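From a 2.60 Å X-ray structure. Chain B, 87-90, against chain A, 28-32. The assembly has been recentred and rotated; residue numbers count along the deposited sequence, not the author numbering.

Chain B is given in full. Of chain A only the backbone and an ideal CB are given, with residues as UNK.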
# COMPACT_ATOMS: atom_id res chain seq x y z
N VAL B 87 12.79 -26.18 -15.43
CA VAL B 87 13.00 -24.75 -15.61
C VAL B 87 12.19 -23.86 -14.66
O VAL B 87 11.24 -24.31 -14.01
CB VAL B 87 12.72 -24.32 -17.06
CG1 VAL B 87 13.63 -25.08 -18.01
CG2 VAL B 87 11.27 -24.51 -17.42
N ALA B 88 12.61 -22.61 -14.59
CA ALA B 88 11.93 -21.58 -13.83
C ALA B 88 10.52 -21.43 -14.36
O ALA B 88 10.31 -21.32 -15.56
CB ALA B 88 12.67 -20.26 -13.97
N GLY B 89 9.55 -21.43 -13.44
CA GLY B 89 8.15 -21.33 -13.82
C GLY B 89 7.56 -19.98 -13.51
O GLY B 89 8.07 -19.25 -12.66
N GLY B 90 6.48 -19.65 -14.22
CA GLY B 90 5.74 -18.40 -14.03
C GLY B 90 4.37 -18.58 -13.40
O GLY B 90 3.70 -17.61 -13.00
OXT GLY B 90 3.88 -19.71 -13.28
N UNK A 28 5.99 -14.86 -6.45
CA UNK A 28 6.76 -14.29 -7.55
C UNK A 28 7.02 -15.33 -8.62
O UNK A 28 7.70 -16.31 -8.38
CB UNK A 28 8.08 -13.72 -7.04
N UNK A 29 6.50 -15.08 -9.81
CA UNK A 29 6.75 -15.95 -10.94
C UNK A 29 8.00 -15.48 -11.65
O UNK A 29 8.23 -14.28 -11.77
CB UNK A 29 5.55 -15.98 -11.89
N UNK A 30 8.79 -16.43 -12.13
CA UNK A 30 10.18 -16.17 -12.48
C UNK A 30 10.57 -16.62 -13.88
O UNK A 30 11.77 -16.66 -14.21
CB UNK A 30 11.09 -16.86 -11.46
N UNK A 31 9.60 -16.94 -14.73
CA UNK A 31 9.89 -17.53 -16.04
C UNK A 31 10.38 -16.54 -17.10
O UNK A 31 10.87 -16.96 -18.16
CB UNK A 31 8.63 -18.23 -16.56
N UNK A 32 10.26 -15.24 -16.84
CA UNK A 32 10.66 -14.19 -17.78
C UNK A 32 12.08 -13.64 -17.61
O UNK A 32 12.60 -13.02 -18.53
CB UNK A 32 9.67 -13.03 -17.66

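Chain B ends here. Its last residues, B:Gly89 and B:Gly90, have no side chains, so chain A meets mostly backbone: carbonyl oxygens, CA atoms and the terminal carboxylate of B:Gly90. The one side chain of chain B within reach is the methyl of B:Ala88.

Position 28 has an extended backbone, with phi/psi of -133/118. Its CA-to-CB bond points away from chain B, and nothing of the stretch lies within 5.5 Å of the ideal CB. Chain B therefore sets no preference, although the extended angles are comfortable for beta-branched residues. The deposited residue is A:Val28, with chi1 in the t well. It makes no contact with this stretch of chain B.

Position 29 is different. Its CA is 4.1 Å from the CA of B:Gly90, the nearest CA pairing of the two stretches. Phi/psi of -88/143 would be open to any residue, so the backbone angles do not demand glycine. The ideal CB does: it would sit 2.7 Å from B:Gly90 O, too close for a carbon and a carboxylate oxygen that are not bonded. Any side chain starting from this CB would meet the same clash, which leaves glycine as the fit. The residue is A:Gly29. Without a CB, its CA rests 4.0 Å from B:Gly90 O.

Position 30 offers its backbone first. Its N lies 3.0 Å from B:Gly89 O, and the N-H...O angle of 168° makes a nearly straight hydrogen bond. This bond needs an amide hydrogen, so proline would not serve. The CA-to-CB bond points sideways. The ideal CB is 4.5 Å from B:Ala88 CB and 4.0 Å from B:Gly89 O. The methyl offers an apolar surface, and valine, leucine, isoleucine or methionine could each use it. The residue is A:Ile30, with chi1 p and chi2 t. Its CD1 comes 3.9 Å from B:Ala88 CB, an apolar contact beside the hydrogen bond.

Position 31 also points its CA-to-CB bond sideways. The ideal CB lies 3.5 Å from B:Gly90 N and 3.7 Å from B:Ala88 O, so the first carbon already packs on the backbone of chain B. Its own N is 3.5 Å from B:Gly89 O, but the angle is too poor for a hydrogen bond. The visible atoms allow a range of side chains, from a small one to a longer polar one that turns along the glycines. On charge, the terminal carboxylate would favour a neutral or basic one over an acidic one. The residue is nevertheless A:Glu31. Its chi1 of 96° lies between wells, and chi2 is m. The chain folds back so that OE2 comes 2.9 Å from B:Gly90 CA. An ideal CB on B:Gly90 would fall 2.0 Å from this OE2, so the carboxylate occupies space that the glycine leaves free. OE2 is hydrogen-bonded elsewhere in the structure.

Position 32 points its CA-to-CB bond away, with nothing of this stretch of chain B near the ideal CB. Many residues would suit. It is A:Gln32, and its side chain makes no contact with these residues.

Chain A, residues 28-32: VGIEQ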
# COMPACT_ATOMS: atom_id res chain seq x y z
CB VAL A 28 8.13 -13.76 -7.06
CG1 VAL A 28 8.94 -13.16 -8.20
CG2 VAL A 28 7.93 -12.73 -5.97
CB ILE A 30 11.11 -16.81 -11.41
CG1 ILE A 30 10.77 -18.29 -11.19
CG2 ILE A 30 10.99 -16.06 -10.09
CD1 ILE A 30 11.79 -19.07 -10.38
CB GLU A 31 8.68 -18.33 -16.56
CG GLU A 31 7.74 -17.62 -17.52
CD GLU A 31 6.86 -16.58 -16.87
OE1 GLU A 31 6.00 -16.00 -17.58
OE2 GLU A 31 7.02 -16.34 -15.66
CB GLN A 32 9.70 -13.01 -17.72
CG GLN A 32 8.23 -13.40 -17.88
CD GLN A 32 7.33 -12.20 -18.04
OE1 GLN A 32 7.66 -11.26 -18.76
NE2 GLN A 32 6.20 -12.21 -17.37
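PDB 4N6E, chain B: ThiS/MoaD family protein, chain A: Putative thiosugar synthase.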